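Local coordinates for nucleoplasmin-like protein (Drosophila melanogaster, PDB 1NLQ) that binds core histones and acts in the ATP-facilitated assembly of approximately regularly spaced nucleosomal arrays, its N-terminal core forming pentameric rings, at residues Q36-A41 against P96-G101; A43-F48 against L67-T72; V50-T55 against K89-S94. All blocks are in the same frame, centred on the assembly; numbering follows the deposited sequence.

Contact 1: Q36-A41 against P96-G101; sequences QILLGA and PVYIHG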
loop_
_atom_site.group_PDB
_atom_site.type_symbol
_atom_site.label_atom_id
_atom_site.label_comp_id
_atom_site.label_asym_id
_atom_site.label_seq_id
_atom_site.Cartn_x
_atom_site.Cartn_y
_atom_site.Cartn_z
ATOM N N GLN A 36 1.356 0.079 -9.456
ATOM C CA GLN A 36 1.430 -1.347 -9.185
ATOM C C GLN A 36 2.200 -2.124 -10.246
ATOM O O GLN A 36 2.147 -1.808 -11.433
ATOM C CB GLN A 36 -0.008 -1.893 -9.057
ATOM C CG GLN A 36 -0.143 -3.404 -8.957
ATOM C CD GLN A 36 -1.600 -3.866 -8.892
ATOM O OE1 GLN A 36 -2.127 -4.137 -7.817
ATOM N NE2 GLN A 36 -2.253 -3.946 -10.048
ATOM N N ILE A 37 2.953 -3.123 -9.792
ATOM C CA ILE A 37 3.706 -4.006 -10.676
ATOM C C ILE A 37 3.257 -5.371 -10.194
ATOM O O ILE A 37 3.512 -5.761 -9.055
ATOM C CB ILE A 37 5.229 -3.814 -10.537
ATOM C CG1 ILE A 37 5.589 -2.382 -10.949
ATOM C CG2 ILE A 37 5.959 -4.792 -11.452
ATOM C CD1 ILE A 37 7.076 -2.053 -10.915
ATOM N N LEU A 38 2.575 -6.079 -11.083
ATOM C CA LEU A 38 1.960 -7.357 -10.777
ATOM C C LEU A 38 2.489 -8.534 -11.581
ATOM O O LEU A 38 2.695 -8.421 -12.789
ATOM C CB LEU A 38 0.457 -7.187 -11.014
ATOM C CG LEU A 38 -0.550 -8.322 -10.868
ATOM C CD1 LEU A 38 -0.654 -8.779 -9.418
ATOM C CD2 LEU A 38 -1.896 -7.806 -11.361
ATOM N N LEU A 39 2.698 -9.659 -10.898
ATOM C CA LEU A 39 3.200 -10.871 -11.533
ATOM C C LEU A 39 2.036 -11.697 -12.091
ATOM O O LEU A 39 1.071 -11.976 -11.390
ATOM C CB LEU A 39 3.982 -11.700 -10.514
ATOM C CG LEU A 39 4.648 -12.978 -11.046
ATOM C CD1 LEU A 39 5.756 -12.615 -12.024
ATOM C CD2 LEU A 39 5.216 -13.777 -9.880
ATOM N N GLY A 40 2.139 -12.087 -13.356
ATOM C CA GLY A 40 1.080 -12.872 -13.976
ATOM C C GLY A 40 0.869 -14.241 -13.355
ATOM O O GLY A 40 1.801 -14.848 -12.829
ATOM N N ALA A 41 -0.363 -14.733 -13.438
ATOM C CA ALA A 41 -0.723 -16.033 -12.882
ATOM C C ALA A 41 0.093 -17.195 -13.457
ATOM O O ALA A 41 0.317 -18.191 -12.779
ATOM C CB ALA A 41 -2.221 -16.287 -13.100
ATOM N N PRO A 96 4.732 -13.376 -17.326
ATOM C CA PRO A 96 4.565 -11.945 -17.582
ATOM C C PRO A 96 4.472 -11.082 -16.328
ATOM O O PRO A 96 4.131 -11.559 -15.246
ATOM C CB PRO A 96 3.289 -11.889 -18.422
ATOM C CG PRO A 96 2.509 -13.060 -17.927
ATOM C CD PRO A 96 3.534 -14.137 -17.732
ATOM N N VAL A 97 4.815 -9.810 -16.496
ATOM C CA VAL A 97 4.741 -8.837 -15.420
ATOM C C VAL A 97 3.985 -7.631 -15.975
ATOM O O VAL A 97 4.258 -7.171 -17.087
ATOM C CB VAL A 97 6.144 -8.395 -14.948
ATOM C CG1 VAL A 97 6.020 -7.289 -13.903
ATOM C CG2 VAL A 97 6.879 -9.585 -14.362
ATOM N N TYR A 98 3.020 -7.132 -15.213
ATOM C CA TYR A 98 2.234 -5.994 -15.652
ATOM C C TYR A 98 2.600 -4.746 -14.847
ATOM O O TYR A 98 2.766 -4.808 -13.631
ATOM C CB TYR A 98 0.739 -6.296 -15.490
ATOM C CG TYR A 98 0.345 -7.688 -15.926
ATOM C CD1 TYR A 98 -0.045 -8.649 -14.989
ATOM C CD2 TYR A 98 0.364 -8.053 -17.275
ATOM C CE1 TYR A 98 -0.409 -9.933 -15.384
ATOM C CE2 TYR A 98 0.002 -9.341 -17.673
ATOM C CZ TYR A 98 -0.378 -10.268 -16.724
ATOM O OH TYR A 98 -0.719 -11.546 -17.121
ATOM N N ILE A 99 2.731 -3.618 -15.534
ATOM C CA ILE A 99 3.058 -2.357 -14.873
ATOM C C ILE A 99 1.856 -1.433 -15.034
ATOM O O ILE A 99 1.424 -1.163 -16.160
ATOM C CB ILE A 99 4.312 -1.707 -15.502
ATOM C CG1 ILE A 99 5.513 -2.643 -15.340
ATOM C CG2 ILE A 99 4.607 -0.380 -14.829
ATOM C CD1 ILE A 99 6.775 -2.168 -16.046
ATOM N N HIS A 100 1.306 -0.967 -13.914
ATOM C CA HIS A 100 0.136 -0.092 -13.930
ATOM C C HIS A 100 0.394 1.270 -13.298
ATOM O O HIS A 100 1.133 1.387 -12.322
ATOM C CB HIS A 100 -1.025 -0.741 -13.175
ATOM C CG HIS A 100 -1.335 -2.138 -13.612
ATOM N ND1 HIS A 100 -1.283 -3.210 -12.749
ATOM C CD2 HIS A 100 -1.720 -2.637 -14.811
ATOM C CE1 HIS A 100 -1.621 -4.311 -13.397
ATOM N NE2 HIS A 100 -1.891 -3.990 -14.649
ATOM N N GLY A 101 -0.245 2.298 -13.841
ATOM C CA GLY A 101 -0.052 3.622 -13.284
ATOM C C GLY A 101 -0.875 4.712 -13.937
ATOM O O GLY A 101 -1.876 4.448 -14.613
HETATM O O HOH W 1 -2.305 -13.177 -15.448
#

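Contact 2: A43-F48 against L67-T72; sequences AKENEF and LKAGET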
loop_
_atom_site.group_PDB
_atom_site.type_symbol
_atom_site.label_atom_id
_atom_site.label_comp_id
_atom_site.label_asym_id
_atom_site.label_seq_id
_atom_site.Cartn_x
_atom_site.Cartn_y
_atom_site.Cartn_z
ATOM N N ALA A 43 3.244 -17.136 -14.198
ATOM C CA ALA A 43 4.645 -17.094 -13.787
ATOM C C ALA A 43 5.024 -18.356 -13.020
ATOM O O ALA A 43 4.332 -18.760 -12.088
ATOM C CB ALA A 43 4.914 -15.860 -12.934
ATOM N N LYS A 44 6.132 -18.968 -13.421
ATOM C CA LYS A 44 6.618 -20.186 -12.802
ATOM C C LYS A 44 6.793 -19.978 -11.311
ATOM O O LYS A 44 7.355 -18.973 -10.874
ATOM C CB LYS A 44 7.961 -20.608 -13.401
ATOM C CG LYS A 44 8.103 -20.366 -14.897
ATOM C CD LYS A 44 8.448 -18.907 -15.199
ATOM C CE LYS A 44 7.266 -18.118 -15.724
ATOM N NZ LYS A 44 7.621 -16.699 -15.864
ATOM N N GLU A 45 6.319 -20.941 -10.531
ATOM C CA GLU A 45 6.419 -20.849 -9.085
ATOM C C GLU A 45 7.888 -20.805 -8.647
ATOM O O GLU A 45 8.730 -21.532 -9.178
ATOM C CB GLU A 45 5.703 -22.035 -8.428
ATOM C CG GLU A 45 5.419 -21.832 -6.951
ATOM C CD GLU A 45 4.154 -21.023 -6.677
ATOM O OE1 GLU A 45 3.565 -20.482 -7.636
ATOM O OE2 GLU A 45 3.741 -20.922 -5.496
ATOM N N ASN A 46 8.186 -19.931 -7.688
ATOM C CA ASN A 46 9.534 -19.767 -7.140
ATOM C C ASN A 46 10.582 -19.115 -8.032
ATOM O O ASN A 46 11.760 -19.091 -7.672
ATOM C CB ASN A 46 10.073 -21.112 -6.644
ATOM C CG ASN A 46 9.171 -21.739 -5.611
ATOM O OD1 ASN A 46 8.682 -21.050 -4.705
ATOM N ND2 ASN A 46 8.943 -23.048 -5.730
ATOM N N GLU A 47 10.169 -18.595 -9.183
ATOM C CA GLU A 47 11.098 -17.935 -10.080
ATOM C C GLU A 47 11.077 -16.432 -9.856
ATOM O O GLU A 47 10.038 -15.782 -9.980
ATOM C CB GLU A 47 10.744 -18.224 -11.530
ATOM C CG GLU A 47 11.447 -17.321 -12.505
ATOM C CD GLU A 47 10.935 -17.514 -13.903
ATOM O OE1 GLU A 47 11.242 -18.576 -14.481
ATOM O OE2 GLU A 47 10.223 -16.611 -14.411
ATOM N N PHE A 48 12.235 -15.877 -9.527
ATOM C CA PHE A 48 12.322 -14.448 -9.309
ATOM C C PHE A 48 12.134 -13.689 -10.604
ATOM O O PHE A 48 12.714 -14.032 -11.635
ATOM C CB PHE A 48 13.672 -14.075 -8.698
ATOM C CG PHE A 48 13.716 -14.204 -7.210
ATOM C CD1 PHE A 48 14.539 -15.145 -6.601
ATOM C CD2 PHE A 48 12.925 -13.384 -6.408
ATOM C CE1 PHE A 48 14.575 -15.268 -5.215
ATOM C CE2 PHE A 48 12.954 -13.501 -5.013
ATOM C CZ PHE A 48 13.778 -14.441 -4.417
ATOM N N LEU A 67 9.562 -9.826 -7.731
ATOM C CA LEU A 67 8.375 -10.645 -7.523
ATOM C C LEU A 67 8.709 -12.129 -7.642
ATOM O O LEU A 67 9.697 -12.509 -8.270
ATOM C CB LEU A 67 7.312 -10.294 -8.567
ATOM C CG LEU A 67 6.953 -8.812 -8.738
ATOM C CD1 LEU A 67 6.124 -8.632 -9.993
ATOM C CD2 LEU A 67 6.208 -8.309 -7.515
ATOM N N LYS A 68 7.883 -12.966 -7.026
ATOM C CA LYS A 68 8.083 -14.409 -7.092
ATOM C C LYS A 68 6.811 -15.133 -6.678
ATOM O O LYS A 68 6.309 -14.936 -5.575
ATOM C CB LYS A 68 9.249 -14.838 -6.193
ATOM C CG LYS A 68 9.570 -16.337 -6.306
ATOM C CD LYS A 68 10.891 -16.730 -5.645
ATOM C CE LYS A 68 10.870 -16.543 -4.143
ATOM N NZ LYS A 68 12.034 -17.236 -3.498
ATOM N N ALA A 69 6.286 -15.955 -7.582
ATOM C CA ALA A 69 5.076 -16.724 -7.306
ATOM C C ALA A 69 5.296 -17.540 -6.035
ATOM O O ALA A 69 6.279 -18.269 -5.921
ATOM C CB ALA A 69 4.771 -17.648 -8.483
ATOM N N GLY A 70 4.379 -17.411 -5.084
ATOM C CA GLY A 70 4.511 -18.132 -3.829
ATOM C C GLY A 70 4.987 -17.238 -2.696
ATOM O O GLY A 70 4.816 -17.570 -1.518
ATOM N N GLU A 71 5.578 -16.096 -3.038
ATOM C CA GLU A 71 6.071 -15.166 -2.028
ATOM C C GLU A 71 5.559 -13.734 -2.204
ATOM O O GLU A 71 4.959 -13.152 -1.296
ATOM C CB GLU A 71 7.607 -15.118 -2.017
ATOM C CG GLU A 71 8.139 -14.059 -1.041
ATOM C CD GLU A 71 9.525 -13.531 -1.394
ATOM O OE1 GLU A 71 10.527 -14.136 -0.964
ATOM O OE2 GLU A 71 9.606 -12.505 -2.112
ATOM N N THR A 72 5.805 -13.159 -3.375
ATOM C CA THR A 72 5.405 -11.780 -3.631
ATOM C C THR A 72 4.709 -11.678 -4.985
ATOM O O THR A 72 5.345 -11.746 -6.039
ATOM C CB THR A 72 6.646 -10.857 -3.609
ATOM O OG1 THR A 72 7.416 -11.128 -2.428
ATOM C CG2 THR A 72 6.233 -9.388 -3.597
HETATM O O HOH W 2 7.418 -16.558 -10.194
#

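Contact 3: V50-T55 against K89-S94; sequences VVEVNT and KLIKGS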
loop_
_atom_site.group_PDB
_atom_site.type_symbol
_atom_site.label_atom_id
_atom_site.label_comp_id
_atom_site.label_asym_id
_atom_site.label_seq_id
_atom_site.Cartn_x
_atom_site.Cartn_y
_atom_site.Cartn_z
ATOM N N VAL A 50 12.374 -9.793 -11.870
ATOM C CA VAL A 50 12.858 -8.481 -11.480
ATOM C C VAL A 50 12.721 -7.458 -12.593
ATOM O O VAL A 50 13.158 -7.693 -13.719
ATOM C CB VAL A 50 14.349 -8.564 -11.057
ATOM C CG1 VAL A 50 14.860 -7.198 -10.619
ATOM C CG2 VAL A 50 14.495 -9.580 -9.938
ATOM N N VAL A 51 12.101 -6.330 -12.266
ATOM C CA VAL A 51 11.912 -5.243 -13.215
ATOM C C VAL A 51 12.864 -4.129 -12.813
ATOM O O VAL A 51 12.910 -3.729 -11.657
ATOM C CB VAL A 51 10.470 -4.695 -13.185
ATOM C CG1 VAL A 51 10.333 -3.517 -14.140
ATOM C CG2 VAL A 51 9.489 -5.792 -13.559
ATOM N N GLU A 52 13.639 -3.646 -13.770
ATOM C CA GLU A 52 14.589 -2.583 -13.505
ATOM C C GLU A 52 14.130 -1.333 -14.228
ATOM O O GLU A 52 13.687 -1.405 -15.373
ATOM C CB GLU A 52 15.966 -2.983 -14.019
ATOM C CG GLU A 52 17.008 -1.896 -13.871
ATOM C CD GLU A 52 18.182 -2.120 -14.788
ATOM O OE1 GLU A 52 18.964 -3.064 -14.556
ATOM O OE2 GLU A 52 18.307 -1.343 -15.756
ATOM N N VAL A 53 14.218 -0.188 -13.563
ATOM C CA VAL A 53 13.817 1.056 -14.192
ATOM C C VAL A 53 15.081 1.814 -14.584
ATOM O O VAL A 53 16.081 1.783 -13.871
ATOM C CB VAL A 53 12.931 1.930 -13.247
ATOM C CG1 VAL A 53 13.738 2.443 -12.073
ATOM C CG2 VAL A 53 12.350 3.102 -14.021
ATOM N N ASN A 54 15.032 2.466 -15.743
ATOM C CA ASN A 54 16.169 3.226 -16.240
ATOM C C ASN A 54 15.771 4.630 -16.653
ATOM O O ASN A 54 14.817 4.820 -17.400
ATOM C CB ASN A 54 16.793 2.542 -17.458
ATOM C CG ASN A 54 17.349 1.178 -17.141
ATOM O OD1 ASN A 54 16.626 0.172 -17.151
ATOM N ND2 ASN A 54 18.641 1.129 -16.837
ATOM N N THR A 55 16.504 5.615 -16.161
ATOM C CA THR A 55 16.250 6.996 -16.533
ATOM C C THR A 55 17.602 7.675 -16.659
ATOM O O THR A 55 18.308 7.854 -15.674
ATOM C CB THR A 55 15.401 7.742 -15.484
ATOM O OG1 THR A 55 14.024 7.363 -15.613
ATOM C CG2 THR A 55 15.514 9.237 -15.690
ATOM N N LYS A 89 12.685 -2.700 -17.689
ATOM C CA LYS A 89 13.171 -3.929 -18.294
ATOM C C LYS A 89 13.092 -5.118 -17.360
ATOM O O LYS A 89 13.415 -5.008 -16.184
ATOM C CB LYS A 89 14.614 -3.770 -18.765
ATOM C CG LYS A 89 15.091 -4.998 -19.512
ATOM C CD LYS A 89 16.435 -4.811 -20.172
ATOM C CE LYS A 89 16.837 -6.110 -20.856
ATOM N NZ LYS A 89 18.179 -6.054 -21.479
ATOM N N LEU A 90 12.661 -6.256 -17.896
ATOM C CA LEU A 90 12.569 -7.483 -17.117
ATOM C C LEU A 90 13.960 -8.106 -17.192
ATOM O O LEU A 90 14.279 -8.816 -18.144
ATOM C CB LEU A 90 11.523 -8.413 -17.728
ATOM C CG LEU A 90 11.178 -9.682 -16.944
ATOM C CD1 LEU A 90 10.590 -9.321 -15.581
ATOM C CD2 LEU A 90 10.169 -10.498 -17.748
ATOM N N ILE A 91 14.788 -7.825 -16.189
ATOM C CA ILE A 91 16.163 -8.324 -16.170
ATOM C C ILE A 91 16.349 -9.718 -15.563
ATOM O O ILE A 91 17.462 -10.260 -15.568
ATOM C CB ILE A 91 17.105 -7.330 -15.446
ATOM C CG1 ILE A 91 16.683 -7.170 -13.983
ATOM C CG2 ILE A 91 17.078 -5.978 -16.149
ATOM C CD1 ILE A 91 17.659 -6.360 -13.150
ATOM N N LYS A 92 15.268 -10.292 -15.034
ATOM C CA LYS A 92 15.308 -11.637 -14.453
ATOM C C LYS A 92 13.889 -12.202 -14.462
ATOM O O LYS A 92 12.935 -11.500 -14.113
ATOM C CB LYS A 92 15.837 -11.597 -13.017
ATOM C CG LYS A 92 16.289 -12.940 -12.465
ATOM C CD LYS A 92 16.972 -12.767 -11.107
ATOM C CE LYS A 92 17.856 -13.970 -10.762
ATOM N NZ LYS A 92 18.769 -13.673 -9.616
ATOM N N GLY A 93 13.756 -13.462 -14.863
ATOM C CA GLY A 93 12.444 -14.083 -14.924
ATOM C C GLY A 93 11.850 -14.002 -16.322
ATOM O O GLY A 93 12.363 -13.286 -17.184
ATOM N N SER A 94 10.760 -14.722 -16.555
ATOM C CA SER A 94 10.140 -14.704 -17.871
ATOM C C SER A 94 8.771 -14.050 -17.870
ATOM O O SER A 94 8.141 -13.899 -18.916
ATOM C CB SER A 94 10.049 -16.124 -18.434
ATOM O OG SER A 94 11.355 -16.641 -18.635
#

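Contact 1: Q36-A41 against P96-G101
With CG of Gln-36 anti to its backbone N (chi1 172°) and CG of His-100 anti to its own carbonyl carbon, the two side chains run side by side and point the same way, their amide and imidazole planes 63° apart. Gln-36 NE2 donates to His-100 ND1 at 3.0 Å, nearly straight and in the amide plane, though the donor stands 30° out of the ring plane. The same NE2 also donates to the carbonyl of Ile-64 of a neighbouring subunit, so the buried amide ties the strand pair to the next protomer. Beside this pair, Leu-38 CD2 reaches the edge of the imidazole, 4.1 Å from His-100 CE1, and also meets CD1 of Tyr-98.

The backbones beneath are antiparallel. Gln-36 with His-100 and Leu-38 with Tyr-98 form hydrogen-bonded pairs, and a further bond from Gly-40 N to Pro-96 O (2.8 Å) carries the ladder beyond the strand end. At Gly-40 the tyrosine ring approaches closely, Tyr-98 CE1 lying 3.6 Å from Gly-40 CA; a side chain here would run into the Pro-96 ring. A water joins Tyr-98 OH to Ala-41 N.

On the other face Ile-37 CG2 presses tightly on Val-97 CG1 at 3.5 Å, and Leu-39 CD1 meets Val-97 CG2. With Gln-36, Leu-38, Tyr-98 and His-100 toward a neighbouring subunit and Ile-37, Leu-39 and Val-97 toward the second sheet, the pair forms the middle of one sheet of the nucleoplasmin beta sandwich.

Contact 2: A43-F48 against L67-T72
Ala-43 and Lys-44 meet Ala-69 through their carbonyl oxygens, which lie against its methyl group. Lys-44 also starts a type II beta turn that ends at Glu-47; its NZ forms a salt bridge with Glu-47 OE2, which also accepts from Ser-94 N, and donates to the carbonyl of Gly-95. Glu-45 bends at chi2 (83°), and its carboxylate comes down over the opposing loop: OE1 is 3.2 Å from Ala-69 CB, and OE2 is 3.3 Å from Gly-70 CA. Asn-46 supplies the direct hydrogen bond of the contact, from its N to Ala-69 O at 3.1 Å, while its carbonyl oxygen lies 3.2 Å from Lys-68 CD. A water then bridges the two segments, donating to Lys-44 O and Glu-47 O and accepting from Ala-69 N.

At Phe-48 the aromatic ring takes the lysine chain over one face. Lys-68 CD sits 3.7 Å from the ring centroid and only 5° off its normal, a CH-pi contact; a bend at chi3 (66°) swings CE over the ring too, and NZ comes 3.4 Å from Phe-48 CZ. An alanine in place of this phenylalanine would probably leave the lysine methylenes without their flat support and its ammonium end freer to turn.

Glu-45 and Lys-68 are inferred to act between pentamers. Backbone bond and water join the segments and Phe-48 supports the Lys-68 chain; one acidic and one basic site residue would be consistent with charge-based contacts between rings.

Contact 3: V50-T55 against K89-S94
Val-50 to Thr-55 and Lys-89 to Ser-94 meet as antiparallel neighbours in one sheet of the nucleoplasmin beta sandwich, with a classic beta bulge in the second strand. The pair occupies the middle of the sheet, strand 60-68 flanking strand 48-55 and strand 17-20 flanking strand 86-92.

The regular part of the ladder is a hydrogen-bonded pair between Glu-52 and Lys-89: Glu-52 N donates to Lys-89 O, and Lys-89 N returns a bond to Glu-52 O. Val-51 and Leu-90 follow as a non-hydrogen-bonded pair, and Val-51 CA makes a CA-H...O contact of 3.3 Å with Lys-89 O. At the next step the register slips by one residue, because Ile-91 and Lys-92 both face Val-50. Val-50 N donates to Lys-92 O at 2.9 Å, whereas Ile-91 N reaches Val-50 O by a bent bond, with only 132° at the hydrogen. Gly-93, just beyond, has a positive phi of 96°, a conformation suited to glycine as the strand runs out.

The extra residue brings a second side chain over Val-50. Val-50 CB meets Lys-92 CB at 3.9 Å, and Val-50 CG1 meets Ile-91 CG1 at 3.8 Å. On the opposite face Val-51 CG2 packs on Leu-90 CD1 at 4.2 Å within the interior of the sandwich, while Val-50 also touches Ala-41 of a neighbouring subunit.

Ile-91 carries CG1 between the backbone N and the carbonyl carbon (chi1 62°), the crowded position, and its side chain crosses that of Glu-52 at about a right angle. Both Ile-91 CG2 and Ile-91 CD1 lie 3.8 Å from Glu-52 OE1.

Contacts 1 and 3 pair strands in the two facing sheets of the sandwich, their centres about 12 Å apart. The faces meet between them: Val-97 CG1 packs on Val-51 CG2, and Val-97 CG2 on Leu-90 CD1. Contact 2 joins the loop before strand 48-55 to the end of strand 60-68 and the turn after it; its centre is about 12 Å from that of contact 1 and about 15 Å from that of contact 3. Leu-39 packs on the Lys-68 and Ala-69 backbone, and Glu-47 links to Ser-94. In sequence, contacts 2 and 3 alternate inside the loop closed by contact 1. The core thus carries residues of contact 2 inferred to act between pentamers, while its strands touch subunits within the ring.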